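Local coordinates for protein cytochrome c (Pseudomonas aeruginosa, PDB 6RTE) that is the dihydro-heme d1 dehydrogenase NirN, which acts in heme d1 biosynthesis and carries a heme c group beside an eight-bladed beta-propeller, at residues A[202-216]-A[244-256]. Numbering follows the deposited sequence. Where two conformers were deposited one is given.
Sequences VTLYDLYNLKVVAEV and LVLLDARDLSLVQ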
loop_
_atom_site.group_PDB
_atom_site.type_symbol
_atom_site.label_atom_id
_atom_site.label_comp_id
_atom_site.label_asym_id
_atom_site.label_seq_id
_atom_site.Cartn_x
_atom_site.Cartn_y
_atom_site.Cartn_z
ATOM N N VAL A 202 -13.138 -1.685 -0.826
ATOM C CA VAL A 202 -12.386 -2.611 -1.668
ATOM C C VAL A 202 -13.048 -2.625 -3.040
ATOM O O VAL A 202 -14.278 -2.753 -3.135
ATOM C CB VAL A 202 -12.347 -4.025 -1.069
ATOM C CG1 VAL A 202 -11.550 -4.961 -1.973
ATOM C CG2 VAL A 202 -11.761 -4.003 0.338
ATOM N N THR A 203 -12.234 -2.510 -4.094
ATOM C CA THR A 203 -12.711 -2.450 -5.471
ATOM C C THR A 203 -12.081 -3.586 -6.270
ATOM O O THR A 203 -10.865 -3.788 -6.221
ATOM C CB THR A 203 -12.369 -1.094 -6.122
ATOM O OG1 THR A 203 -12.899 -0.021 -5.328
ATOM C CG2 THR A 203 -12.937 -0.987 -7.550
ATOM N N LEU A 204 -12.914 -4.328 -6.999
ATOM C CA LEU A 204 -12.468 -5.364 -7.927
ATOM C C LEU A 204 -12.650 -4.853 -9.347
ATOM O O LEU A 204 -13.756 -4.469 -9.735
ATOM C CB LEU A 204 -13.253 -6.656 -7.710
ATOM C CG LEU A 204 -13.041 -7.792 -8.721
ATOM C CD1 LEU A 204 -11.567 -8.144 -8.875
ATOM C CD2 LEU A 204 -13.863 -9.006 -8.288
ATOM N N TYR A 205 -11.566 -4.865 -10.129
ATOM C CA TYR A 205 -11.552 -4.331 -11.484
ATOM C C TYR A 205 -11.091 -5.414 -12.443
ATOM O O TYR A 205 -10.073 -6.067 -12.201
ATOM C CB TYR A 205 -10.625 -3.115 -11.569
ATOM C CG TYR A 205 -10.680 -2.362 -12.874
ATOM C CD1 TYR A 205 -11.648 -1.396 -13.094
ATOM C CD2 TYR A 205 -9.745 -2.594 -13.872
ATOM C CE1 TYR A 205 -11.695 -0.684 -14.282
ATOM C CE2 TYR A 205 -9.789 -1.886 -15.071
ATOM C CZ TYR A 205 -10.765 -0.937 -15.260
ATOM O OH TYR A 205 -10.817 -0.232 -16.419
ATOM N N ASP A 206 -11.834 -5.591 -13.532
ATOM C CA ASP A 206 -11.540 -6.588 -14.553
ATOM C C ASP A 206 -10.741 -5.919 -15.665
ATOM O O ASP A 206 -11.289 -5.137 -16.446
ATOM C CB ASP A 206 -12.834 -7.187 -15.094
ATOM C CG ASP A 206 -12.596 -8.198 -16.212
ATOM O OD1 ASP A 206 -11.425 -8.510 -16.523
ATOM O OD2 ASP A 206 -13.599 -8.669 -16.780
ATOM N N LEU A 207 -9.440 -6.219 -15.733
ATOM C CA LEU A 207 -8.594 -5.571 -16.733
ATOM C C LEU A 207 -8.991 -5.960 -18.145
ATOM O O LEU A 207 -8.865 -5.140 -19.069
ATOM C CB LEU A 207 -7.124 -5.910 -16.487
ATOM C CG LEU A 207 -6.479 -5.267 -15.255
ATOM C CD1 LEU A 207 -5.159 -5.956 -14.917
ATOM C CD2 LEU A 207 -6.271 -3.773 -15.480
ATOM N N TYR A 208 -9.473 -7.191 -18.351
ATOM C CA TYR A 208 -9.827 -7.606 -19.705
ATOM C C TYR A 208 -11.006 -6.806 -20.251
ATOM O O TYR A 208 -11.035 -6.468 -21.440
ATOM C CB TYR A 208 -10.169 -9.097 -19.762
ATOM C CG TYR A 208 -8.998 -10.030 -19.615
ATOM C CD1 TYR A 208 -7.733 -9.555 -19.312
ATOM C CD2 TYR A 208 -9.168 -11.401 -19.770
ATOM C CE1 TYR A 208 -6.667 -10.412 -19.148
ATOM C CE2 TYR A 208 -8.104 -12.270 -19.618
ATOM C CZ TYR A 208 -6.855 -11.768 -19.310
ATOM O OH TYR A 208 -5.791 -12.618 -19.156
ATOM N N ASN A 209 -11.994 -6.522 -19.420
ATOM C CA ASN A 209 -13.169 -5.786 -19.880
ATOM C C ASN A 209 -13.148 -4.322 -19.479
ATOM O O ASN A 209 -14.069 -3.585 -19.841
ATOM C CB ASN A 209 -14.438 -6.460 -19.360
ATOM C CG ASN A 209 -14.733 -7.767 -20.096
ATOM O OD1 ASN A 209 -15.234 -7.758 -21.210
ATOM N ND2 ASN A 209 -14.391 -8.887 -19.471
ATOM N N LEU A 210 -12.104 -3.882 -18.774
ATOM C CA LEU A 210 -11.957 -2.500 -18.334
ATOM C C LEU A 210 -13.219 -2.026 -17.615
ATOM O O LEU A 210 -13.803 -0.989 -17.932
ATOM C CB LEU A 210 -11.596 -1.591 -19.514
ATOM C CG LEU A 210 -10.318 -2.036 -20.250
ATOM C CD1 LEU A 210 -10.082 -1.211 -21.513
ATOM C CD2 LEU A 210 -9.089 -1.969 -19.335
ATOM N N LYS A 211 -13.631 -2.806 -16.618
ATOM C CA LYS A 211 -14.862 -2.534 -15.884
ATOM C C LYS A 211 -14.690 -2.838 -14.410
ATOM O O LYS A 211 -14.000 -3.797 -14.038
ATOM C CB LYS A 211 -16.024 -3.375 -16.435
ATOM C CG LYS A 211 -16.593 -2.851 -17.752
ATOM C CD LYS A 211 -17.605 -3.821 -18.324
ATOM C CE LYS A 211 -18.167 -3.303 -19.645
ATOM N NZ LYS A 211 -18.760 -1.955 -19.458
ATOM N N VAL A 212 -15.315 -2.011 -13.566
ATOM C CA VAL A 212 -15.478 -2.346 -12.164
ATOM C C VAL A 212 -16.444 -3.517 -12.054
ATOM O O VAL A 212 -17.565 -3.464 -12.570
ATOM C CB VAL A 212 -15.988 -1.130 -11.367
ATOM C CG1 VAL A 212 -16.252 -1.509 -9.931
ATOM C CG2 VAL A 212 -14.999 0.034 -11.441
ATOM N N VAL A 213 -16.010 -4.576 -11.376
ATOM C CA VAL A 213 -16.829 -5.774 -11.180
ATOM C C VAL A 213 -17.676 -5.649 -9.918
ATOM O O VAL A 213 -18.887 -5.900 -9.933
ATOM C CB VAL A 213 -15.913 -7.016 -11.103
ATOM C CG1 VAL A 213 -16.698 -8.247 -10.629
ATOM C CG2 VAL A 213 -15.242 -7.269 -12.453
ATOM N N ALA A 214 -17.038 -5.286 -8.812
ATOM C CA ALA A 214 -17.722 -5.213 -7.534
ATOM C C ALA A 214 -16.962 -4.269 -6.614
ATOM O O ALA A 214 -15.775 -3.989 -6.818
ATOM C CB ALA A 214 -17.842 -6.601 -6.890
ATOM N N GLU A 215 -17.667 -3.795 -5.587
ATOM C CA GLU A 215 -17.059 -3.047 -4.505
ATOM C C GLU A 215 -17.774 -3.402 -3.208
ATOM O O GLU A 215 -18.966 -3.724 -3.200
ATOM C CB GLU A 215 -17.135 -1.529 -4.711
ATOM C CG GLU A 215 -16.499 -1.028 -6.008
ATOM C CD GLU A 215 -16.413 0.491 -6.033
ATOM O OE1 GLU A 215 -17.431 1.135 -6.380
ATOM O OE2 GLU A 215 -15.340 1.035 -5.671
ATOM N N VAL A 216 -17.035 -3.326 -2.108
ATOM C CA VAL A 216 -17.586 -3.591 -0.790
ATOM C C VAL A 216 -16.800 -2.727 0.184
ATOM O O VAL A 216 -15.640 -2.383 -0.059
ATOM C CB VAL A 216 -17.542 -5.101 -0.444
ATOM C CG1 VAL A 216 -16.136 -5.583 -0.087
ATOM C CG2 VAL A 216 -18.534 -5.446 0.670
ATOM N N LEU A 244 -9.701 -8.692 10.688
ATOM C CA LEU A 244 -9.492 -9.129 9.317
ATOM C C LEU A 244 -10.852 -9.396 8.700
ATOM O O LEU A 244 -11.754 -9.928 9.362
ATOM C CB LEU A 244 -8.649 -10.410 9.253
ATOM C CG LEU A 244 -7.232 -10.338 9.841
ATOM C CD1 LEU A 244 -6.750 -11.742 10.177
ATOM C CD2 LEU A 244 -6.278 -9.662 8.865
ATOM N N VAL A 245 -11.012 -9.039 7.429
ATOM C CA VAL A 245 -12.247 -9.328 6.709
ATOM C C VAL A 245 -11.889 -10.201 5.509
ATOM O O VAL A 245 -11.059 -9.819 4.674
ATOM C CB VAL A 245 -12.979 -8.044 6.293
ATOM C CG1 VAL A 245 -14.140 -8.340 5.382
ATOM C CG2 VAL A 245 -13.471 -7.285 7.553
ATOM N N LEU A 246 -12.494 -11.384 5.458
ATOM C CA LEU A 246 -12.269 -12.367 4.413
ATOM C C LEU A 246 -13.398 -12.261 3.389
ATOM O O LEU A 246 -14.577 -12.387 3.743
ATOM C CB LEU A 246 -12.218 -13.772 5.006
ATOM C CG LEU A 246 -11.999 -14.929 4.023
ATOM C CD1 LEU A 246 -10.648 -14.794 3.345
ATOM C CD2 LEU A 246 -12.111 -16.262 4.736
ATOM N N LEU A 247 -13.031 -12.043 2.131
ATOM C CA LEU A 247 -13.974 -11.864 1.039
ATOM C C LEU A 247 -13.725 -12.935 -0.028
ATOM O O LEU A 247 -12.606 -13.433 -0.178
ATOM C CB LEU A 247 -13.835 -10.472 0.405
ATOM C CG LEU A 247 -13.904 -9.238 1.309
ATOM C CD1 LEU A 247 -13.509 -7.964 0.538
ATOM C CD2 LEU A 247 -15.298 -9.075 1.893
ATOM N N ASP A 248 -14.787 -13.286 -0.752
ATOM C CA ASP A 248 -14.668 -14.094 -1.957
ATOM C C ASP A 248 -14.095 -13.219 -3.075
ATOM O O ASP A 248 -14.656 -12.167 -3.406
ATOM C CB ASP A 248 -16.033 -14.667 -2.338
ATOM C CG ASP A 248 -15.967 -15.667 -3.498
ATOM O OD1 ASP A 248 -15.257 -15.399 -4.494
ATOM O OD2 ASP A 248 -16.633 -16.723 -3.414
ATOM N N ALA A 249 -12.951 -13.630 -3.623
ATOM C CA ALA A 249 -12.239 -12.818 -4.606
ATOM C C ALA A 249 -12.947 -12.694 -5.957
ATOM O O ALA A 249 -12.496 -11.907 -6.790
ATOM C CB ALA A 249 -10.850 -13.409 -4.838
ATOM N N ARG A 250 -14.027 -13.438 -6.192
ATOM C CA ARG A 250 -14.752 -13.356 -7.452
ATOM C C ARG A 250 -15.830 -12.282 -7.462
ATOM O O ARG A 250 -16.190 -11.793 -8.535
ATOM C CB ARG A 250 -15.389 -14.711 -7.777
ATOM C CG ARG A 250 -14.359 -15.822 -7.965
ATOM C CD ARG A 250 -13.627 -15.668 -9.281
ATOM N NE ARG A 250 -14.421 -16.191 -10.380
ATOM C CZ ARG A 250 -14.408 -17.469 -10.765
ATOM N NH1 ARG A 250 -13.646 -18.351 -10.139
ATOM N NH2 ARG A 250 -15.167 -17.862 -11.774
ATOM N N ASP A 251 -16.369 -11.911 -6.285
ATOM C CA ASP A 251 -17.462 -10.948 -6.253
ATOM C C ASP A 251 -17.413 -10.027 -5.031
ATOM O O ASP A 251 -18.344 -9.234 -4.855
ATOM C CB ASP A 251 -18.835 -11.668 -6.300
ATOM C CG ASP A 251 -19.028 -12.691 -5.178
ATOM O OD1 ASP A 251 -18.211 -12.725 -4.225
ATOM O OD2 ASP A 251 -20.003 -13.491 -5.274
ATOM N N LEU A 252 -16.366 -10.112 -4.219
ATOM C CA LEU A 252 -16.173 -9.347 -2.978
ATOM C C LEU A 252 -17.304 -9.557 -1.971
ATOM O O LEU A 252 -17.547 -8.694 -1.119
ATOM C CB LEU A 252 -15.984 -7.849 -3.272
ATOM C CG LEU A 252 -14.765 -7.529 -4.143
ATOM C CD1 LEU A 252 -14.600 -5.997 -4.280
ATOM C CD2 LEU A 252 -13.501 -8.161 -3.599
ATOM N N SER A 253 -17.973 -10.711 -2.030
ATOM C CA SER A 253 -18.968 -11.054 -1.026
ATOM C C SER A 253 -18.273 -11.429 0.286
ATOM O O SER A 253 -17.117 -11.876 0.307
ATOM C CB SER A 253 -19.872 -12.196 -1.521
ATOM O OG SER A 253 -19.138 -13.395 -1.763
ATOM N N LEU A 254 -18.971 -11.200 1.393
ATOM C CA LEU A 254 -18.380 -11.451 2.707
ATOM C C LEU A 254 -18.360 -12.945 3.019
ATOM O O LEU A 254 -19.388 -13.627 2.942
ATOM C CB LEU A 254 -19.163 -10.725 3.796
ATOM C CG LEU A 254 -18.652 -11.002 5.218
ATOM C CD1 LEU A 254 -17.200 -10.604 5.375
ATOM C CD2 LEU A 254 -19.526 -10.274 6.241
ATOM N N VAL A 255 -17.193 -13.450 3.395
ATOM C CA VAL A 255 -17.066 -14.794 3.914
ATOM C C VAL A 255 -17.070 -14.808 5.446
ATOM O O VAL A 255 -17.839 -15.541 6.062
ATOM C CB VAL A 255 -15.801 -15.471 3.341
ATOM C CG1 VAL A 255 -15.685 -16.903 3.848
ATOM C CG2 VAL A 255 -15.844 -15.438 1.805
ATOM N N GLN A 256 -16.215 -14.011 6.082
ATOM C CA GLN A 256 -16.166 -14.037 7.543
ATOM C C GLN A 256 -15.368 -12.851 8.070
ATOM O O GLN A 256 -14.341 -12.478 7.498
ATOM C CB GLN A 256 -15.551 -15.358 8.040
ATOM C CG GLN A 256 -15.947 -15.745 9.463
ATOM C CD GLN A 256 -15.531 -17.168 9.823
ATOM O OE1 GLN A 256 -15.708 -18.103 9.037
ATOM N NE2 GLN A 256 -14.982 -17.334 11.022
#
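With CG of L252 anti to its own carbonyl carbon (chi1 -61°) and the chain extended beyond it, the leucine sends CD1 onto the hairpin 202-216. There the methyl lies over the backbone between the two strands, 3.4 Å from A214 O and 3.5 Å from V202 O. Side chains close round it: L204 CB stands 3.7 Å from L252 CD1, while V202 CG1 comes within 4.0 Å of the same methyl. V216 holds CG1 between its backbone N and carbonyl carbon (chi1 75°), which aims that methyl at L247, tip to tip, with V216 CG1 and L247 CD1 3.6 Å apart. No hydrogen bond links the two segments, so the join is one of packing. Hairpins 202-216 and 244-256 each supply the two last strands of consecutive antiparallel blades, and the turn 249-252 of one blade, with L247 beside it, packs onto the outer hairpin of the preceding blade in the eight-bladed propeller; strand 233-238 continues the contact through V236 against V202. Within the first hairpin a classic beta bulge sets V213 and A214 both opposite L204. A214 CB then meets D251 O at 3.4 Å, and L204 CD2 reaches A249 O at 3.5 Å; D251 O is a hydrogen-bond acceptor for Q127 NE2, and A249 O is hydrogen-bonded to Y194 OH. L252 O, by contrast, is buried under V216 with no polar partner in the model. The turn presenting L252 is braced by two Asx turns: D248 OD1 accepts R250 N nearly straight (165°), and D251 OD1 takes both S253 N and S253 OG from one face of its carboxylate.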